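Local coordinates for trehalose-6-phosphate phosphatase-related protein (Thermoplasma acidophilum, PDB 1U02), which removes the phosphate from trehalose 6-phosphate to release free trehalose, using magnesium as cofactor, at residues S98-L106 with M122-R133; I134-E144 with I152-N160. All coordinates share one frame; numbering follows the deposited sequence.

Contact 1: residues S98-L106 with M122-R133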
loop_
_atom_site.group_PDB
_atom_site.type_symbol
_atom_site.label_atom_id
_atom_site.label_comp_id
_atom_site.label_asym_id
_atom_site.label_seq_id
_atom_site.Cartn_x
_atom_site.Cartn_y
_atom_site.Cartn_z
ATOM N N SER A 98 7.843 -17.288 15.910
ATOM C CA SER A 98 8.234 -17.379 17.312
ATOM C C SER A 98 9.040 -16.174 17.801
ATOM O O SER A 98 9.258 -16.020 19.004
ATOM C CB SER A 98 9.041 -18.658 17.558
ATOM O OG SER A 98 10.312 -18.576 16.940
ATOM N N TRP A 99 9.477 -15.316 16.883
ATOM C CA TRP A 99 10.258 -14.149 17.278
ATOM C C TRP A 99 9.464 -13.169 18.135
ATOM O O TRP A 99 10.044 -12.299 18.786
ATOM C CB TRP A 99 10.811 -13.426 16.049
ATOM C CG TRP A 99 11.821 -14.234 15.272
ATOM C CD1 TRP A 99 12.313 -15.467 15.594
ATOM C CD2 TRP A 99 12.448 -13.859 14.042
ATOM N NE1 TRP A 99 13.207 -15.884 14.636
ATOM C CE2 TRP A 99 13.309 -14.915 13.672
ATOM C CE3 TRP A 99 12.364 -12.731 13.211
ATOM C CZ2 TRP A 99 14.085 -14.875 12.505
ATOM C CZ3 TRP A 99 13.137 -12.693 12.048
ATOM C CH2 TRP A 99 13.982 -13.758 11.710
ATOM N N VAL A 100 8.140 -13.299 18.133
ATOM C CA VAL A 100 7.315 -12.418 18.949
ATOM C C VAL A 100 7.647 -12.615 20.433
ATOM O O VAL A 100 7.448 -11.713 21.242
ATOM C CB VAL A 100 5.800 -12.665 18.734
ATOM C CG1 VAL A 100 5.422 -12.337 17.294
ATOM C CG2 VAL A 100 5.442 -14.110 19.060
ATOM N N SER A 101 8.144 -13.795 20.790
ATOM C CA SER A 101 8.506 -14.053 22.181
ATOM C C SER A 101 9.982 -13.707 22.410
ATOM O O SER A 101 10.368 -13.299 23.503
ATOM C CB SER A 101 8.223 -15.516 22.562
ATOM O OG SER A 101 8.962 -16.426 21.767
ATOM N N ASP A 102 10.802 -13.850 21.372
ATOM C CA ASP A 102 12.219 -13.518 21.493
ATOM C C ASP A 102 12.392 -12.005 21.643
ATOM O O ASP A 102 13.292 -11.533 22.342
ATOM C CB ASP A 102 13.001 -14.001 20.267
ATOM C CG ASP A 102 12.945 -15.508 20.093
ATOM O OD1 ASP A 102 12.931 -16.234 21.111
ATOM O OD2 ASP A 102 12.935 -15.970 18.935
ATOM N N PHE A 103 11.511 -11.250 20.991
ATOM C CA PHE A 103 11.552 -9.789 21.035
ATOM C C PHE A 103 10.179 -9.259 21.441
ATOM O O PHE A 103 9.427 -8.756 20.598
ATOM C CB PHE A 103 11.915 -9.243 19.652
ATOM C CG PHE A 103 13.178 -9.825 19.081
ATOM C CD1 PHE A 103 14.423 -9.454 19.586
ATOM C CD2 PHE A 103 13.121 -10.755 18.045
ATOM C CE1 PHE A 103 15.603 -10.001 19.062
ATOM C CE2 PHE A 103 14.291 -11.311 17.514
ATOM C CZ PHE A 103 15.534 -10.931 18.023
ATOM N N PRO A 104 9.840 -9.346 22.741
ATOM C CA PRO A 104 8.550 -8.878 23.260
ATOM C C PRO A 104 8.160 -7.501 22.739
ATOM O O PRO A 104 8.901 -6.531 22.900
ATOM C CB PRO A 104 8.764 -8.889 24.774
ATOM C CG PRO A 104 9.699 -10.052 24.956
ATOM C CD PRO A 104 10.706 -9.796 23.847
ATOM N N GLY A 105 6.988 -7.418 22.120
ATOM C CA GLY A 105 6.545 -6.147 21.574
ATOM C C GLY A 105 6.496 -6.229 20.062
ATOM O O GLY A 105 5.687 -5.559 19.416
ATOM N N LEU A 106 7.376 -7.048 19.497
ATOM C CA LEU A 106 7.416 -7.254 18.058
ATOM C C LEU A 106 6.076 -7.836 17.616
ATOM O O LEU A 106 5.515 -8.711 18.284
ATOM C CB LEU A 106 8.525 -8.243 17.684
ATOM C CG LEU A 106 8.529 -8.729 16.227
ATOM C CD1 LEU A 106 8.852 -7.566 15.305
ATOM C CD2 LEU A 106 9.543 -9.855 16.047
HETATM N N MSE A 122 8.238 -2.575 20.252
HETATM C CA MSE A 122 9.460 -3.246 20.667
HETATM C C MSE A 122 10.493 -2.345 21.349
HETATM O O MSE A 122 10.574 -1.145 21.067
HETATM C CB MSE A 122 10.087 -3.880 19.435
HETATM C CG MSE A 122 10.907 -5.098 19.684
HETATM SE SE MSE A 122 11.785 -5.520 18.031
HETATM C CE MSE A 122 13.607 -5.505 18.687
ATOM N N GLY A 123 11.285 -2.940 22.237
ATOM C CA GLY A 123 12.328 -2.195 22.925
ATOM C C GLY A 123 13.421 -1.826 21.937
ATOM O O GLY A 123 13.674 -2.558 20.980
ATOM N N ALA A 124 14.079 -0.697 22.171
ATOM C CA ALA A 124 15.129 -0.211 21.281
ATOM C C ALA A 124 16.375 -1.087 21.140
ATOM O O ALA A 124 16.841 -1.332 20.031
ATOM C CB ALA A 124 15.540 1.195 21.704
ATOM N N ASP A 125 16.905 -1.558 22.263
ATOM C CA ASP A 125 18.130 -2.362 22.284
ATOM C C ASP A 125 18.301 -3.539 21.319
ATOM O O ASP A 125 19.381 -3.719 20.756
ATOM C CB ASP A 125 18.394 -2.859 23.709
ATOM C CG ASP A 125 18.730 -1.734 24.670
ATOM O OD1 ASP A 125 18.804 -0.567 24.230
ATOM O OD2 ASP A 125 18.923 -2.020 25.870
HETATM N N MSE A 126 17.265 -4.344 21.123
HETATM C CA MSE A 126 17.399 -5.505 20.244
HETATM C C MSE A 126 17.010 -5.313 18.777
HETATM O O MSE A 126 16.950 -6.283 18.024
HETATM C CB MSE A 126 16.612 -6.686 20.829
HETATM C CG MSE A 126 17.097 -7.146 22.205
HETATM SE SE MSE A 126 18.886 -7.916 22.187
HETATM C CE MSE A 126 18.415 -9.788 22.350
ATOM N N LYS A 127 16.761 -4.079 18.354
ATOM C CA LYS A 127 16.377 -3.853 16.965
ATOM C C LYS A 127 17.483 -4.162 15.957
ATOM O O LYS A 127 17.217 -4.714 14.890
ATOM C CB LYS A 127 15.834 -2.430 16.797
ATOM C CG LYS A 127 14.556 -2.233 17.616
ATOM C CD LYS A 127 13.843 -0.912 17.361
ATOM C CE LYS A 127 12.553 -0.860 18.180
ATOM N NZ LYS A 127 11.735 0.366 17.959
ATOM N N PRO A 128 18.739 -3.800 16.267
ATOM C CA PRO A 128 19.782 -4.124 15.288
ATOM C C PRO A 128 19.885 -5.643 15.099
ATOM O O PRO A 128 20.082 -6.134 13.984
ATOM C CB PRO A 128 21.039 -3.526 15.913
ATOM C CG PRO A 128 20.497 -2.304 16.617
ATOM C CD PRO A 128 19.241 -2.853 17.279
ATOM N N LYS A 129 19.737 -6.380 16.198
ATOM C CA LYS A 129 19.802 -7.836 16.166
ATOM C C LYS A 129 18.658 -8.406 15.332
ATOM O O LYS A 129 18.862 -9.289 14.499
ATOM C CB LYS A 129 19.730 -8.393 17.592
ATOM C CG LYS A 129 19.719 -9.906 17.666
ATOM C CD LYS A 129 19.511 -10.379 19.097
ATOM C CE LYS A 129 19.561 -11.896 19.191
ATOM N NZ LYS A 129 20.893 -12.443 18.789
ATOM N N LEU A 130 17.449 -7.899 15.561
ATOM C CA LEU A 130 16.286 -8.365 14.817
ATOM C C LEU A 130 16.460 -8.062 13.338
ATOM O O LEU A 130 16.178 -8.898 12.486
ATOM C CB LEU A 130 15.011 -7.682 15.321
ATOM C CG LEU A 130 13.746 -8.017 14.522
ATOM C CD1 LEU A 130 13.428 -9.506 14.628
ATOM C CD2 LEU A 130 12.587 -7.186 15.046
ATOM N N ARG A 131 16.927 -6.857 13.038
ATOM C CA ARG A 131 17.132 -6.459 11.658
ATOM C C ARG A 131 18.047 -7.438 10.931
ATOM O O ARG A 131 17.756 -7.843 9.804
ATOM C CB ARG A 131 17.722 -5.044 11.594
ATOM C CG ARG A 131 17.985 -4.545 10.182
ATOM C CD ARG A 131 18.560 -3.131 10.182
ATOM N NE ARG A 131 18.902 -2.681 8.830
ATOM C CZ ARG A 131 19.410 -1.486 8.539
ATOM N NH1 ARG A 131 19.643 -0.603 9.502
ATOM N NH2 ARG A 131 19.686 -1.171 7.279
ATOM N N SER A 132 19.144 -7.828 11.579
ATOM C CA SER A 132 20.089 -8.758 10.968
ATOM C C SER A 132 19.451 -10.131 10.758
ATOM O O SER A 132 19.748 -10.807 9.774
ATOM C CB SER A 132 21.355 -8.892 11.828
ATOM O OG SER A 132 21.086 -9.546 13.056
ATOM N N ARG A 133 18.578 -10.541 11.679
ATOM C CA ARG A 133 17.898 -11.834 11.547
ATOM C C ARG A 133 16.979 -11.811 10.337
ATOM O O ARG A 133 16.921 -12.769 9.570
ATOM C CB ARG A 133 17.043 -12.156 12.778
ATOM C CG ARG A 133 17.795 -12.588 14.021
ATOM C CD ARG A 133 16.798 -13.171 15.023
ATOM N NE ARG A 133 17.403 -13.545 16.295
ATOM C CZ ARG A 133 16.738 -14.110 17.299
ATOM N NH1 ARG A 133 15.441 -14.372 17.178
ATOM N NH2 ARG A 133 17.369 -14.415 18.426
HETATM O O HOH W 1 11.193 -6.068 23.551
#

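Contact 2: residues I134-E144 with I152-N160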
loop_
_atom_site.group_PDB
_atom_site.type_symbol
_atom_site.label_atom_id
_atom_site.label_comp_id
_atom_site.label_asym_id
_atom_site.label_seq_id
_atom_site.Cartn_x
_atom_site.Cartn_y
_atom_site.Cartn_z
ATOM N N ILE A 134 16.242 -10.718 10.186
ATOM C CA ILE A 134 15.318 -10.575 9.064
ATOM C C ILE A 134 16.079 -10.613 7.739
ATOM O O ILE A 134 15.666 -11.285 6.795
ATOM C CB ILE A 134 14.530 -9.252 9.171
ATOM C CG1 ILE A 134 13.590 -9.319 10.376
ATOM C CG2 ILE A 134 13.741 -8.997 7.889
ATOM C CD1 ILE A 134 12.935 -7.993 10.723
ATOM N N GLU A 135 17.202 -9.908 7.676
ATOM C CA GLU A 135 17.999 -9.881 6.456
ATOM C C GLU A 135 18.543 -11.271 6.132
ATOM O O GLU A 135 18.670 -11.633 4.965
ATOM C CB GLU A 135 19.133 -8.866 6.608
ATOM C CG GLU A 135 18.601 -7.482 6.957
ATOM C CD GLU A 135 19.686 -6.459 7.217
ATOM O OE1 GLU A 135 20.690 -6.806 7.872
ATOM O OE2 GLU A 135 19.519 -5.298 6.778
ATOM N N GLU A 136 18.844 -12.052 7.165
ATOM C CA GLU A 136 19.353 -13.408 6.969
ATOM C C GLU A 136 18.255 -14.270 6.348
ATOM O O GLU A 136 18.501 -15.044 5.419
ATOM C CB GLU A 136 19.803 -14.001 8.309
ATOM C CG GLU A 136 20.302 -15.435 8.232
ATOM C CD GLU A 136 20.870 -15.923 9.557
ATOM O OE1 GLU A 136 20.139 -15.886 10.574
ATOM O OE2 GLU A 136 22.050 -16.340 9.584
ATOM N N ILE A 137 17.039 -14.133 6.865
ATOM C CA ILE A 137 15.915 -14.885 6.330
ATOM C C ILE A 137 15.694 -14.490 4.869
ATOM O O ILE A 137 15.414 -15.334 4.021
ATOM C CB ILE A 137 14.628 -14.609 7.142
ATOM C CG1 ILE A 137 14.716 -15.313 8.495
ATOM C CG2 ILE A 137 13.407 -15.109 6.387
ATOM C CD1 ILE A 137 14.741 -16.835 8.389
ATOM N N ALA A 138 15.833 -13.200 4.583
ATOM C CA ALA A 138 15.651 -12.695 3.230
ATOM C C ALA A 138 16.644 -13.335 2.262
ATOM O O ALA A 138 16.282 -13.712 1.144
ATOM C CB ALA A 138 15.810 -11.182 3.214
ATOM N N ARG A 139 17.897 -13.459 2.691
ATOM C CA ARG A 139 18.914 -14.056 1.829
ATOM C C ARG A 139 18.643 -15.545 1.656
ATOM O O ARG A 139 18.774 -16.087 0.562
ATOM C CB ARG A 139 20.315 -13.842 2.418
ATOM C CG ARG A 139 20.615 -12.384 2.732
ATOM C CD ARG A 139 22.079 -12.143 3.060
ATOM N NE ARG A 139 22.278 -10.811 3.627
ATOM C CZ ARG A 139 22.124 -10.514 4.914
ATOM N NH1 ARG A 139 21.775 -11.456 5.779
ATOM N NH2 ARG A 139 22.302 -9.269 5.335
ATOM N N ILE A 140 18.253 -16.205 2.740
ATOM C CA ILE A 140 17.970 -17.632 2.682
ATOM C C ILE A 140 16.855 -17.967 1.692
ATOM O O ILE A 140 16.999 -18.870 0.868
ATOM C CB ILE A 140 17.579 -18.166 4.073
ATOM C CG1 ILE A 140 18.767 -18.028 5.027
ATOM C CG2 ILE A 140 17.129 -19.616 3.971
ATOM C CD1 ILE A 140 18.425 -18.307 6.482
ATOM N N PHE A 141 15.753 -17.226 1.765
ATOM C CA PHE A 141 14.609 -17.470 0.896
ATOM C C PHE A 141 14.617 -16.722 -0.425
ATOM O O PHE A 141 13.732 -16.923 -1.260
ATOM C CB PHE A 141 13.327 -17.153 1.654
ATOM C CG PHE A 141 13.023 -18.133 2.743
ATOM C CD1 PHE A 141 12.293 -19.286 2.471
ATOM C CD2 PHE A 141 13.493 -17.923 4.035
ATOM C CE1 PHE A 141 12.031 -20.220 3.474
ATOM C CE2 PHE A 141 13.241 -18.845 5.046
ATOM C CZ PHE A 141 12.509 -19.997 4.766
ATOM N N GLY A 142 15.606 -15.859 -0.619
ATOM C CA GLY A 142 15.684 -15.113 -1.860
ATOM C C GLY A 142 14.582 -14.084 -2.032
ATOM O O GLY A 142 14.064 -13.896 -3.134
ATOM N N VAL A 143 14.209 -13.425 -0.941
ATOM C CA VAL A 143 13.185 -12.398 -1.020
ATOM C C VAL A 143 13.823 -11.043 -0.774
ATOM O O VAL A 143 15.011 -10.949 -0.457
ATOM C CB VAL A 143 12.030 -12.641 -0.019
ATOM C CG1 VAL A 143 11.192 -13.819 -0.491
ATOM C CG2 VAL A 143 12.578 -12.907 1.370
ATOM N N GLU A 144 13.020 -9.997 -0.918
ATOM C CA GLU A 144 13.481 -8.626 -0.779
ATOM C C GLU A 144 13.064 -7.990 0.543
ATOM O O GLU A 144 11.985 -8.279 1.071
ATOM C CB GLU A 144 12.932 -7.839 -1.971
ATOM C CG GLU A 144 13.119 -6.339 -1.955
ATOM C CD GLU A 144 12.541 -5.710 -3.213
ATOM O OE1 GLU A 144 13.032 -6.049 -4.315
ATOM O OE2 GLU A 144 11.594 -4.898 -3.101
ATOM N N ILE A 152 9.661 -3.284 8.902
ATOM C CA ILE A 152 10.605 -4.019 8.078
ATOM C C ILE A 152 9.744 -5.105 7.436
ATOM O O ILE A 152 9.129 -5.910 8.130
ATOM C CB ILE A 152 11.739 -4.676 8.894
ATOM C CG1 ILE A 152 12.557 -3.600 9.619
ATOM C CG2 ILE A 152 12.655 -5.465 7.952
ATOM C CD1 ILE A 152 13.718 -4.155 10.423
ATOM N N GLU A 153 9.688 -5.117 6.112
ATOM C CA GLU A 153 8.857 -6.093 5.428
ATOM C C GLU A 153 9.611 -6.922 4.404
ATOM O O GLU A 153 10.443 -6.401 3.657
ATOM C CB GLU A 153 7.685 -5.385 4.726
ATOM C CG GLU A 153 6.674 -6.339 4.085
ATOM C CD GLU A 153 5.509 -5.626 3.400
ATOM O OE1 GLU A 153 5.715 -5.008 2.335
ATOM O OE2 GLU A 153 4.381 -5.685 3.930
ATOM N N LEU A 154 9.323 -8.220 4.395
ATOM C CA LEU A 154 9.908 -9.138 3.430
ATOM C C LEU A 154 8.862 -9.238 2.339
ATOM O O LEU A 154 7.688 -9.485 2.620
ATOM C CB LEU A 154 10.144 -10.513 4.053
ATOM C CG LEU A 154 11.223 -10.522 5.134
ATOM C CD1 LEU A 154 11.419 -11.944 5.654
ATOM C CD2 LEU A 154 12.523 -9.978 4.549
ATOM N N ARG A 155 9.279 -9.047 1.094
ATOM C CA ARG A 155 8.332 -9.080 -0.002
ATOM C C ARG A 155 8.926 -9.674 -1.275
ATOM O O ARG A 155 10.088 -10.085 -1.298
ATOM C CB ARG A 155 7.831 -7.655 -0.259
ATOM C CG ARG A 155 8.940 -6.682 -0.619
ATOM C CD ARG A 155 8.479 -5.225 -0.633
ATOM N NE ARG A 155 9.448 -4.386 -1.337
ATOM C CZ ARG A 155 9.365 -3.064 -1.468
ATOM N NH1 ARG A 155 8.348 -2.399 -0.936
ATOM N NH2 ARG A 155 10.295 -2.409 -2.153
ATOM N N VAL A 156 8.115 -9.722 -2.328
ATOM C CA VAL A 156 8.557 -10.257 -3.614
ATOM C C VAL A 156 9.590 -9.310 -4.232
ATOM O O VAL A 156 9.365 -8.105 -4.324
ATOM C CB VAL A 156 7.360 -10.419 -4.590
ATOM C CG1 VAL A 156 7.864 -10.806 -5.980
ATOM C CG2 VAL A 156 6.406 -11.482 -4.068
ATOM N N PRO A 157 10.746 -9.843 -4.657
ATOM C CA PRO A 157 11.765 -8.977 -5.255
ATOM C C PRO A 157 11.252 -8.178 -6.464
ATOM O O PRO A 157 10.480 -8.686 -7.275
ATOM C CB PRO A 157 12.869 -9.964 -5.649
ATOM C CG PRO A 157 12.736 -11.055 -4.615
ATOM C CD PRO A 157 11.230 -11.230 -4.538
ATOM N N GLY A 158 11.669 -6.918 -6.555
ATOM C CA GLY A 158 11.294 -6.084 -7.684
ATOM C C GLY A 158 9.951 -5.374 -7.699
ATOM O O GLY A 158 9.661 -4.672 -8.669
ATOM N N VAL A 159 9.130 -5.524 -6.662
ATOM C CA VAL A 159 7.833 -4.843 -6.671
ATOM C C VAL A 159 8.028 -3.332 -6.784
ATOM O O VAL A 159 8.950 -2.773 -6.195
ATOM C CB VAL A 159 7.005 -5.177 -5.407
ATOM C CG1 VAL A 159 6.684 -6.667 -5.390
ATOM C CG2 VAL A 159 7.765 -4.783 -4.148
ATOM N N ASN A 160 7.150 -2.676 -7.538
ATOM C CA ASN A 160 7.251 -1.235 -7.762
ATOM C C ASN A 160 5.882 -0.599 -8.060
ATOM O O ASN A 160 5.288 -0.868 -9.104
ATOM C CB ASN A 160 8.201 -0.999 -8.946
ATOM C CG ASN A 160 8.554 0.460 -9.140
ATOM O OD1 ASN A 160 7.680 1.316 -9.260
ATOM N ND2 ASN A 160 9.848 0.749 -9.182
HETATM O O HOH W 2 11.446 -3.538 -5.409
#

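Contact 1: residues S98-L106 with M122-R133
Arg133 sets CG beside its backbone N (chi1 -75°) and then runs extended as far as NE, a course that draws the side chain across one face of Trp99 and brings its head group to Phe103. CD lies over the indole, 4.2 Å from the centroid of the Trp99 six-membered ring, while CZ stands 5.0 Å from the centroid of the Trp99 five-membered ring in a tilted cation-pi contact. Phe103, its CG also beside the backbone N (chi1 -54°), comes from the opposite direction and rests CZ over the centre of the guanidinium, the two planes standing 65° apart. At the guanidinium edge, Arg133 NH1 reaches Asp102 OD2 at 3.5 Å, a salt bridge whose hydrogen bond is weak. All this joins the short helix 99-102 to the start of helix 127-141, which packs on the four-stranded antiparallel sheet of the alpha/beta cap found in HAD phosphatases of this kind. Leu130 is the apolar mate: its CB sits 4.3 Å from the Phe103 ring centroid, squarely over the face opposite the one that Asp102 CB covers. One Leu130 methyl, CD1, reaches Trp99 CE3 at 3.7 Å, and the other, CD2, meets Leu106 CD1 at 3.8 Å. The rim of the Phe103 ring is filled by Met126 CB, 3.7 Å from Phe103 CD1, and by the aliphatic CD of Lys129. Met122, a selenomethionine, lies alongside Phe103 pointing the same way, with its SE 4.1 Å from Phe103 CB. The Gly105 backbone passes so near that of Met122 that a beta carbon on Gly105 would collide with Met122 CA.

Contact 2: residues I134-E144 with I152-N160
Leu154 pushes its two methyls into the face of helix 134-141: CD2 lies 3.7 Å from Ile134 CG2 and also meets Ala138 CB, while CD1 touches Ile137 CG2 at 3.8 Å. Ile152, two residues earlier on the same face of strand 152-155, adds its CG2 at 3.7 Å from Ile134 CG2. This is helix-on-sheet packing in the alpha/beta cap of a HAD phosphatase; the helix and strand segments run almost parallel, 5° apart, with axes 9.6 Å from each other. Tyr117 and Thr145, on the strands flanking 152-155, pack against the same side chains. The helix closes in a Schellman motif at Gly142, whose positive phi turns the chain past Val143 into the edge strand. Glu144 pairs there with Arg155 as an antiparallel hydrogen-bonded pair, N to O in both directions. Both side chains leave the same face of the sheet, and the carboxylate of Glu144, carried out with CG anti to the backbone N (chi1 172°), gives each oxygen its own partners. OE2 is gripped side-on by Arg155, receiving NE at 2.8 Å and NH2 at 3.0 Å in the guanidinium plane, while Val159 CG2 lies over the rim of one guanidinium face. OE1 accepts Gly158 N at 2.8 Å from above the carboxylate plane, fastening the type II turn 156-159 to the strand end. A leucine in place of Glu144 would probably leave the Arg155 guanidinium without its anionic mate, free to turn, and Gly158 N without its acceptor. A water links the strand end to the turn, donating to both Glu144 OE2, at 2.7 Å, and the backbone O of Val159.

Contacts 1 and 2 follow one another along helix 127-141, their centres 18 Å apart, and meet through Trp99: its CH2 lies 3.6 Å from Ile137 CG1, and its CZ3 3.8 Å from Ile134 CG1. Trp99 thus bridges the two contacts. Contact 1 lies at the outer side of the cap, away from the metal site. Contact 2 reaches inward: the Arg155 side chain is about 11 Å from the bound magnesium ion, and the Glu153 side chain about 9 Å from that of Asp9, a magnesium ligand. The sheet face bearing Glu153 and Arg155 therefore probably looks toward the catalytic cleft.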